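Local structure of response regulator (Vibrio cholerae O1 biovar El Tor, 7KPO) at residues K31-V43 with W70-E82. The protein probably binds DNA through this domain, which belongs to the sensor histidine kinase ChiS of Vibrio cholerae. Numbering follows the deposited sequence. Where two conformers were deposited one is given.
Sequences KFTFAEQSGLWRV and WRTVLNSLDYILE. With SO4 (sulfate ion), chain B; FMT (formic acid), chain H; SO4 (sulfate ion), chain E.
Where Phe-34, Ser-38 and Trp-41 meet Ser-76 and Tyr-79, the short helix 31-38 and the turn after it are joined to helix 70-82 of this DNA-binding domain, the helix directions differing by 102°. The contact illustrates how one hydrogen bond can be set within a largely apolar interface. Trp-41 NE1 donates to Ser-76 OG at 2.9 Å, bent to an N-H...O angle of 152°, with the oxygen slightly tilted from the indole plane. Ser-76 OG lies anti to its own carbonyl carbon, which lets it donate in turn to Thr-72 O, 2.8 Å away, and thus link the indole to the helix backbone. One turn earlier, Thr-72 CG2 sits over the six-membered ring of Trp-41, while Thr-72 OG1 donates to a sulfate oxygen, the ion probably coming from the crystallisation liquor. Outside the pair, Tyr-58 meets the indole edge-to-face.

Ser-38 CB stands almost centrally over the phenol ring of Tyr-79, 3.5 Å from its centroid. Its OG donates to Phe-34 O and accepts from Leu-40 N in an ST turn, which spans the helix end and Gly-39, whose phi is positive. Ile-80 CD1 and Ser-38 OG lie over opposite faces of the Phe-34 ring, both displaced toward its rim. Ser-76 OG and Tyr-79 CD1 lie at its edge, CD1 3.7 Å from Phe-34 CE1, and the two aromatic planes are oblique at 61°. Leu-40 CD1 approaches Asn-75 O at 3.7 Å and also reaches Tyr-79 CB.

Each serine hydroxyl thus donates to the carbonyl four residues back and accepts one N-H, local for Ser-38, whose CB covers Tyr-79, and across the contact for Ser-76. Because Thr-72 O holds Ser-76 OG, the Trp-41 bond fixes how the indole edge is placed against helix 70-82.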
ATOM      1  N   LYS A  31      17.693  -2.392 -10.189  1.00 15.51           N
ATOM      2  CA  LYS A  31      17.008  -1.228 -10.799  1.00 15.52           C
ATOM      3  C   LYS A  31      16.715  -1.592 -12.257  1.00 15.28           C
ATOM      4  O   LYS A  31      15.606  -1.326 -12.750  1.00 15.72           O
ATOM      5  CB  LYS A  31      17.917  -0.001 -10.718  1.00 16.82           C
ATOM      6  CG  LYS A  31      17.477   1.196 -11.549  1.00 16.64           C
ATOM      7  CD  LYS A  31      18.471   2.341 -11.525  1.00 20.09           C
ATOM      8  CE  LYS A  31      19.819   1.958 -12.108  1.00 23.41           C
ATOM      9  NZ  LYS A  31      20.814   3.047 -11.984  1.00 26.88           N
ATOM     10  N   PHE A  32      17.692  -2.214 -12.912  1.00 15.83           N
ATOM     11  CA  PHE A  32      17.509  -2.637 -14.318  1.00 15.31           C
ATOM     12  C   PHE A  32      16.240  -3.479 -14.437  1.00 15.09           C
ATOM     13  O   PHE A  32      15.473  -3.228 -15.407  1.00 20.69           O
ATOM     14  CB  PHE A  32      18.706  -3.444 -14.817  1.00 17.28           C
ATOM     15  CG  PHE A  32      18.486  -4.062 -16.171  1.00 19.76           C
ATOM     16  CD1 PHE A  32      17.852  -5.288 -16.297  1.00 22.98           C
ATOM     17  CD2 PHE A  32      18.888  -3.403 -17.320  1.00 24.39           C
ATOM     18  CE1 PHE A  32      17.631  -5.848 -17.546  1.00 24.64           C
ATOM     19  CE2 PHE A  32      18.676  -3.970 -18.568  1.00 27.51           C
ATOM     20  CZ  PHE A  32      18.050  -5.190 -18.677  1.00 28.40           C
ATOM     21  N   THR A  33      16.066  -4.444 -13.516  1.00 15.77           N
ATOM     22  CA  THR A  33      14.913  -5.386 -13.511  1.00 15.34           C
ATOM     23  C   THR A  33      13.612  -4.620 -13.261  1.00 14.35           C
ATOM     24  O   THR A  33      12.592  -4.980 -13.871  1.00 14.82           O
ATOM     25  CB  THR A  33      15.135  -6.523 -12.513  1.00 15.94           C
ATOM     26  OG1 THR A  33      16.271  -7.235 -13.002  1.00 18.14           O
ATOM     27  CG2 THR A  33      13.944  -7.446 -12.395  1.00 16.07           C
ATOM     28  N   PHE A  34      13.626  -3.648 -12.356  1.00 14.26           N
ATOM     29  CA  PHE A  34      12.402  -2.837 -12.172  1.00 13.37           C
ATOM     30  C   PHE A  34      11.984  -2.237 -13.525  1.00 13.00           C
ATOM     31  O   PHE A  34      10.802  -2.333 -13.892  1.00 13.75           O
ATOM     32  CB  PHE A  34      12.621  -1.736 -11.134  1.00 13.17           C
ATOM     33  CG  PHE A  34      11.672  -0.590 -11.340  1.00 12.25           C
ATOM     34  CD1 PHE A  34      10.313  -0.745 -11.128  1.00 12.67           C
ATOM     35  CD2 PHE A  34      12.135   0.619 -11.827  1.00 12.35           C
ATOM     36  CE1 PHE A  34       9.437   0.296 -11.379  1.00 13.04           C
ATOM     37  CE2 PHE A  34      11.259   1.661 -12.071  1.00 12.37           C
ATOM     38  CZ  PHE A  34       9.914   1.499 -11.843  1.00 13.20           C
ATOM     39  N   ALA A  35      12.935  -1.640 -14.245  1.00 13.39           N
ATOM     40  CA  ALA A  35      12.630  -0.982 -15.539  1.00 12.73           C
ATOM     41  C   ALA A  35      12.155  -2.001 -16.566  1.00 13.65           C
ATOM     42  O   ALA A  35      11.140  -1.770 -17.226  1.00 14.32           O
ATOM     43  CB  ALA A  35      13.881  -0.277 -16.054  1.00 13.54           C
ATOM     44  N   GLU A  36      12.906  -3.081 -16.683  1.00 14.18           N
ATOM     45  CA  GLU A  36      12.620  -4.105 -17.702  1.00 15.43           C
ATOM     46  C   GLU A  36      11.288  -4.807 -17.417  1.00 15.73           C
ATOM     47  O   GLU A  36      10.471  -4.933 -18.346  1.00 18.21           O
ATOM     48  CB  GLU A  36      13.784  -5.091 -17.716  1.00 17.00           C
ATOM     49  CG  GLU A  36      13.612  -6.174 -18.744  1.00 18.06           C
ATOM     50  CD  GLU A  36      13.494  -5.652 -20.159  1.00 17.29           C
ATOM     51  OE1 GLU A  36      14.221  -4.689 -20.496  1.00 21.61           O
ATOM     52  OE2 GLU A  36      12.666  -6.196 -20.915  1.00 19.45           O
ATOM     53  N   GLN A  37      11.073  -5.232 -16.173  1.00 15.29           N
ATOM     54  CA  GLN A  37       9.842  -5.995 -15.847  1.00 15.55           C
ATOM     55  C   GLN A  37       8.612  -5.078 -15.908  1.00 15.19           C
ATOM     56  O   GLN A  37       7.577  -5.511 -16.442  1.00 17.44           O
ATOM     57  CB  GLN A  37      10.000  -6.656 -14.479  1.00 16.58           C
ATOM     58  CG  GLN A  37       9.055  -7.829 -14.271  1.00 18.02           C
ATOM     59  CD  GLN A  37       9.364  -9.004 -15.175  1.00 19.76           C
ATOM     60  OE1 GLN A  37      10.470  -9.146 -15.707  1.00 18.99           O
ATOM     61  NE2 GLN A  37       8.384  -9.880 -15.345  1.00 21.86           N
ATOM     62  N   SER A  38       8.724  -3.852 -15.393  1.00 13.82           N
ATOM     63  CA  SER A  38       7.561  -2.925 -15.383  1.00 13.63           C
ATOM     64  C   SER A  38       7.283  -2.361 -16.778  1.00 13.51           C
ATOM     65  O   SER A  38       6.129  -1.983 -17.034  1.00 15.40           O
ATOM     66  CB  SER A  38       7.789  -1.784 -14.429  1.00 12.99           C
ATOM     67  OG  SER A  38       8.757  -0.874 -14.939  1.00 12.50           O
ATOM     68  N   GLY A  39       8.322  -2.251 -17.607  1.00 13.34           N
ATOM     69  CA  GLY A  39       8.200  -1.617 -18.930  1.00 13.65           C
ATOM     70  C   GLY A  39       8.063  -0.104 -18.814  1.00 13.63           C
ATOM     71  O   GLY A  39       7.805   0.546 -19.835  1.00 15.03           O
ATOM     72  N   LEU A  40       8.287   0.457 -17.627  1.00 11.78           N
ATOM     73  CA  LEU A  40       8.068   1.919 -17.454  1.00 12.25           C
ATOM     74  C   LEU A  40       9.267   2.745 -17.925  1.00 11.93           C
ATOM     75  O   LEU A  40       9.068   3.948 -18.168  1.00 13.38           O
ATOM     76  CB  LEU A  40       7.760   2.202 -15.981  1.00 11.93           C
ATOM     77  CG  LEU A  40       6.405   1.689 -15.503  1.00 12.84           C
ATOM     78  CD1 LEU A  40       6.299   1.790 -13.996  1.00 13.24           C
ATOM     79  CD2 LEU A  40       5.268   2.448 -16.170  1.00 15.42           C
ATOM     80  N   TRP A  41      10.448   2.135 -18.028  1.00 12.21           N
ATOM     81  CA  TRP A  41      11.670   2.875 -18.429  1.00 12.72           C
ATOM     82  C   TRP A  41      12.442   2.037 -19.429  1.00 13.61           C
ATOM     83  O   TRP A  41      12.476   0.805 -19.275  1.00 15.18           O
ATOM     84  CB  TRP A  41      12.533   3.202 -17.208  1.00 12.50           C
ATOM     85  CG  TRP A  41      11.809   3.978 -16.156  1.00 12.11           C
ATOM     86  CD1 TRP A  41      11.104   3.468 -15.108  1.00 11.56           C
ATOM     87  CD2 TRP A  41      11.712   5.411 -16.056  1.00 12.40           C
ATOM     88  NE1 TRP A  41      10.573   4.482 -14.359  1.00 11.65           N
ATOM     89  CE2 TRP A  41      10.930   5.682 -14.916  1.00 11.71           C
ATOM     90  CE3 TRP A  41      12.197   6.480 -16.817  1.00 13.27           C
ATOM     91  CZ2 TRP A  41      10.638   6.981 -14.512  1.00 13.06           C
ATOM     92  CZ3 TRP A  41      11.905   7.766 -16.417  1.00 14.51           C
ATOM     93  CH2 TRP A  41      11.133   8.009 -15.279  1.00 13.97           C
ATOM     94  N   ARG A  42      13.058   2.702 -20.396  1.00 14.35           N
ATOM     95  CA  ARG A  42      13.804   2.020 -21.470  1.00 16.55           C
ATOM     96  C   ARG A  42      15.220   1.652 -21.035  1.00 15.33           C
ATOM     97  O   ARG A  42      15.810   2.285 -20.132  1.00 15.48           O
ATOM     98  CB  ARG A  42      13.814   2.865 -22.742  1.00 19.51           C
ATOM     99  CG  ARG A  42      12.451   2.966 -23.410  1.00 23.69           C
ATOM    100  CD  ARG A  42      12.568   3.511 -24.816  1.00 28.36           C
ATOM    101  NE  ARG A  42      13.347   2.608 -25.656  1.00 31.37           N
ATOM    102  CZ  ARG A  42      13.712   2.861 -26.911  1.00 32.05           C
ATOM    103  NH1 ARG A  42      13.378   4.005 -27.485  1.00 36.05           N
ATOM    104  NH2 ARG A  42      14.418   1.968 -27.583  1.00 35.52           N
ATOM    105  N   VAL A  43      15.712   0.611 -21.687  1.00 16.67           N
ATOM    106  CA  VAL A  43      17.089   0.086 -21.517  1.00 18.37           C
ATOM    107  C   VAL A  43      17.877   0.500 -22.759  1.00 19.54           C
ATOM    108  O   VAL A  43      17.337   0.377 -23.884  1.00 19.75           O
ATOM    109  CB  VAL A  43      17.062  -1.439 -21.325  1.00 21.85           C
ATOM    110  CG1 VAL A  43      18.434  -2.067 -21.509  1.00 24.58           C
ATOM    111  CG2 VAL A  43      16.453  -1.810 -19.981  1.00 22.73           C
ATOM    112  N   TRP A  70       6.023  13.189 -14.851  1.00 13.59           N
ATOM    113  CA  TRP A  70       5.384  13.025 -13.520  1.00 13.08           C
ATOM    114  C   TRP A  70       4.544  11.748 -13.447  1.00 12.96           C
ATOM    115  O   TRP A  70       4.624  11.052 -12.424  1.00 14.07           O
ATOM    116  CB  TRP A  70       4.527  14.252 -13.193  1.00 13.62           C
ATOM    117  CG  TRP A  70       5.300  15.532 -13.259  1.00 13.23           C
ATOM    118  CD1 TRP A  70       5.363  16.387 -14.318  1.00 13.92           C
ATOM    119  CD2 TRP A  70       6.173  16.078 -12.253  1.00 13.78           C
ATOM    120  NE1 TRP A  70       6.190  17.438 -14.034  1.00 14.53           N
ATOM    121  CE2 TRP A  70       6.698  17.280 -12.775  1.00 14.30           C
ATOM    122  CE3 TRP A  70       6.544  15.688 -10.963  1.00 15.86           C
ATOM    123  CZ2 TRP A  70       7.586  18.081 -12.061  1.00 15.84           C
ATOM    124  CZ3 TRP A  70       7.417  16.484 -10.254  1.00 16.77           C
ATOM    125  CH2 TRP A  70       7.927  17.663 -10.798  1.00 17.26           C
ATOM    126  N   ARG A  71       3.735  11.478 -14.468  1.00 13.37           N
ATOM    127  CA  ARG A  71       2.853  10.282 -14.424  1.00 14.04           C
ATOM    128  C   ARG A  71       3.698   9.008 -14.437  1.00 12.84           C
ATOM    129  O   ARG A  71       3.329   8.052 -13.750  1.00 13.42           O
ATOM    130  CB  ARG A  71       1.874  10.262 -15.596  1.00 15.40           C
ATOM    131  CG  ARG A  71       0.907  11.436 -15.616  1.00 18.65           C
ATOM    132  CD  ARG A  71      -0.205  11.210 -16.621  1.00 19.69           C
ATOM    133  NE  ARG A  71       0.318  10.896 -17.944  1.00 20.08           N
ATOM    134  CZ  ARG A  71      -0.402  10.432 -18.960  1.00 21.48           C
ATOM    135  NH1 ARG A  71       0.191  10.159 -20.110  1.00 22.45           N
ATOM    136  NH2 ARG A  71      -1.699  10.216 -18.823  1.00 25.12           N
ATOM    137  N   THR A  72       4.790   9.006 -15.194  1.00 13.16           N
ATOM    138  CA  THR A  72       5.649   7.802 -15.246  1.00 12.30           C
ATOM    139  C   THR A  72       6.292   7.594 -13.869  1.00 11.64           C
ATOM    140  O   THR A  72       6.438   6.441 -13.442  1.00 11.48           O
ATOM    141  CB  THR A  72       6.671   7.913 -16.373  1.00 12.68           C
ATOM    142  OG1 THR A  72       5.966   7.999 -17.611  1.00 14.94           O
ATOM    143  CG2 THR A  72       7.591   6.718 -16.389  1.00 12.97           C
ATOM    144  N   VAL A  73       6.677   8.681 -13.198  1.00 12.33           N
ATOM    145  CA  VAL A  73       7.237   8.551 -11.824  1.00 12.71           C
ATOM    146  C   VAL A  73       6.138   8.023 -10.892  1.00 11.00           C
ATOM    147  O   VAL A  73       6.408   7.086 -10.133  1.00 11.38           O
ATOM    148  CB  VAL A  73       7.818   9.881 -11.322  1.00 14.99           C
ATOM    149  CG1 VAL A  73       8.148   9.809  -9.838  1.00 18.76           C
ATOM    150  CG2 VAL A  73       9.035  10.282 -12.135  1.00 17.26           C
ATOM    151  N   LEU A  74       4.932   8.592 -10.941  1.00 11.98           N
ATOM    152  CA  LEU A  74       3.858   8.087 -10.039  1.00 11.98           C
ATOM    153  C   LEU A  74       3.565   6.614 -10.355  1.00 10.95           C
ATOM    154  O   LEU A  74       3.359   5.842  -9.410  1.00 11.92           O
ATOM    155  CB  LEU A  74       2.607   8.959 -10.171  1.00 13.80           C
ATOM    156  CG  LEU A  74       2.729  10.362  -9.584  1.00 15.50           C
ATOM    157  CD1 LEU A  74       1.512  11.197  -9.931  1.00 18.95           C
ATOM    158  CD2 LEU A  74       2.923  10.315  -8.078  1.00 15.92           C
ATOM    159  N   ASN A  75       3.579   6.233 -11.635  1.00 11.19           N
ATOM    160  CA  ASN A  75       3.344   4.815 -12.018  1.00 12.05           C
ATOM    161  C   ASN A  75       4.470   3.941 -11.455  1.00 10.94           C
ATOM    162  O   ASN A  75       4.203   2.790 -11.095  1.00 12.08           O
ATOM    163  CB  ASN A  75       3.246   4.635 -13.533  1.00 13.21           C
ATOM    164  CG  ASN A  75       1.988   5.235 -14.117  1.00 15.42           C
ATOM    165  OD1 ASN A  75       1.020   5.475 -13.402  1.00 18.72           O
ATOM    166  ND2 ASN A  75       2.000   5.469 -15.417  1.00 16.95           N
ATOM    167  N   SER A  76       5.686   4.478 -11.400  1.00 10.76           N
ATOM    168  CA  SER A  76       6.857   3.754 -10.848  1.00 10.88           C
ATOM    169  C   SER A  76       6.660   3.514  -9.346  1.00 10.27           C
ATOM    170  O   SER A  76       6.888   2.384  -8.875  1.00 11.90           O
ATOM    171  CB  SER A  76       8.120   4.519 -11.107  1.00 11.16           C
ATOM    172  OG  SER A  76       8.366   4.639 -12.499  1.00 12.24           O
ATOM    173  N   LEU A  77       6.280   4.566  -8.612  1.00 10.95           N
ATOM    174  CA  LEU A  77       6.024   4.423  -7.158  1.00 12.01           C
ATOM    175  C   LEU A  77       4.908   3.387  -6.952  1.00 11.50           C
ATOM    176  O   LEU A  77       5.053   2.515  -6.081  1.00 12.67           O
ATOM    177  CB  LEU A  77       5.631   5.778  -6.555  1.00 12.91           C
ATOM    178  CG  LEU A  77       6.604   6.940  -6.773  1.00 13.67           C
ATOM    179  CD1 LEU A  77       6.087   8.200  -6.103  1.00 14.63           C
ATOM    180  CD2 LEU A  77       7.994   6.620  -6.261  1.00 14.80           C
ATOM    181  N   ASP A  78       3.842   3.457  -7.753  1.00 12.29           N
ATOM    182  CA  ASP A  78       2.702   2.508  -7.620  1.00 13.51           C
ATOM    183  C   ASP A  78       3.161   1.076  -7.925  1.00 12.59           C
ATOM    184  O   ASP A  78       2.758   0.155  -7.202  1.00 13.48           O
ATOM    185  CB  ASP A  78       1.544   2.906  -8.536  1.00 15.18           C
ATOM    186  CG  ASP A  78       0.824   4.178  -8.118  1.00 17.93           C
ATOM    187  OD1 ASP A  78       1.046   4.638  -6.984  1.00 19.27           O
ATOM    188  OD2 ASP A  78       0.060   4.707  -8.943  1.00 21.48           O
ATOM    189  N   TYR A  79       3.978   0.898  -8.961  1.00 12.03           N
ATOM    190  CA  TYR A  79       4.452  -0.456  -9.347  1.00 12.09           C
ATOM    191  C   TYR A  79       5.281  -1.060  -8.210  1.00 11.30           C
ATOM    192  O   TYR A  79       5.086  -2.231  -7.827  1.00 12.81           O
ATOM    193  CB  TYR A  79       5.279  -0.390 -10.629  1.00 12.70           C
ATOM    194  CG  TYR A  79       5.742  -1.737 -11.113  1.00 13.11           C
ATOM    195  CD1 TYR A  79       6.903  -2.313 -10.625  1.00 14.10           C
ATOM    196  CD2 TYR A  79       5.007  -2.447 -12.048  1.00 15.22           C
ATOM    197  CE1 TYR A  79       7.328  -3.555 -11.060  1.00 15.33           C
ATOM    198  CE2 TYR A  79       5.418  -3.691 -12.493  1.00 15.79           C
ATOM    199  CZ  TYR A  79       6.585  -4.246 -11.999  1.00 16.66           C
ATOM    200  OH  TYR A  79       7.005  -5.469 -12.431  1.00 20.01           O
ATOM    201  N   ILE A  80       6.211  -0.269  -7.684  1.00 11.05           N
ATOM    202  CA  ILE A  80       7.096  -0.751  -6.587  1.00 11.47           C
ATOM    203  C   ILE A  80       6.246  -1.084  -5.353  1.00 11.31           C
ATOM    204  O   ILE A  80       6.466  -2.155  -4.758  1.00 12.79           O
ATOM    205  CB  ILE A  80       8.214   0.276  -6.342  1.00 11.34           C
ATOM    206  CG1 ILE A  80       9.161   0.265  -7.548  1.00 11.71           C
ATOM    207  CG2 ILE A  80       8.935  -0.004  -5.032  1.00 12.02           C
ATOM    208  CD1 ILE A  80      10.151   1.402  -7.595  1.00 12.46           C
ATOM    209  N   LEU A  81       5.276  -0.236  -5.006  1.00 12.39           N
ATOM    210  CA  LEU A  81       4.424  -0.513  -3.813  1.00 13.34           C
ATOM    211  C   LEU A  81       3.504  -1.720  -4.084  1.00 13.26           C
ATOM    212  O   LEU A  81       3.192  -2.462  -3.129  1.00 15.63           O
ATOM    213  CB  LEU A  81       3.642   0.755  -3.453  1.00 12.89           C
ATOM    214  CG  LEU A  81       4.479   1.905  -2.885  1.00 13.76           C
ATOM    215  CD1 LEU A  81       3.653   3.179  -2.781  1.00 14.68           C
ATOM    216  CD2 LEU A  81       5.073   1.534  -1.531  1.00 16.32           C
ATOM    217  N   GLU A  82       3.120  -1.946  -5.341  1.00 13.89           N
ATOM    218  CA  GLU A  82       2.254  -3.098  -5.715  0.70 16.07           C
ATOM    219  C   GLU A  82       3.018  -4.412  -5.507  1.00 16.04           C
ATOM    220  O   GLU A  82       2.400  -5.388  -5.045  1.00 18.84           O
ATOM    221  CB  GLU A  82       1.830  -2.979  -7.183  0.70 18.69           C
ATOM    222  CG  GLU A  82       0.979  -4.134  -7.685  0.70 23.85           C
ATOM    223  CD  GLU A  82      -0.397  -4.245  -7.056  0.70 28.52           C
ATOM    224  OE1 GLU A  82      -0.906  -3.221  -6.556  0.70 35.31           O
ATOM    225  OE2 GLU A  82      -0.953  -5.359  -7.055  0.70 39.33           O
TER
HETATM  226  S   SO4 B1201       3.830  10.580 -19.235  1.00 19.87           S
HETATM  227  O1  SO4 B1201       3.047   9.533 -19.836  1.00 25.79           O
HETATM  228  O2  SO4 B1201       4.351  10.146 -17.967  1.00 20.28           O
HETATM  229  O3  SO4 B1201       2.985  11.728 -19.039  1.00 19.15           O
HETATM  230  O4  SO4 B1201       4.922  10.939 -20.098  1.00 22.10           O
HETATM  231  C   FMT H1207      12.860   6.382 -21.383  1.00 22.02           C
HETATM  232  O1  FMT H1207      13.028   5.694 -20.392  1.00 16.02           O
HETATM  233  O2  FMT H1207      13.800   6.757 -22.232  1.00 25.74           O
HETATM  234  S   SO4 E1204      -2.681   9.218 -22.358  0.75 40.00           S
HETATM  235  O1  SO4 E1204      -3.663  10.216 -22.696  0.75 47.21           O
HETATM  236  O2  SO4 E1204      -2.946   8.711 -21.038  0.75 41.31           O
HETATM  237  O3  SO4 E1204      -2.747   8.139 -23.309  0.75 43.73           O
HETATM  238  O4  SO4 E1204      -1.369   9.810 -22.392  0.75 36.53           O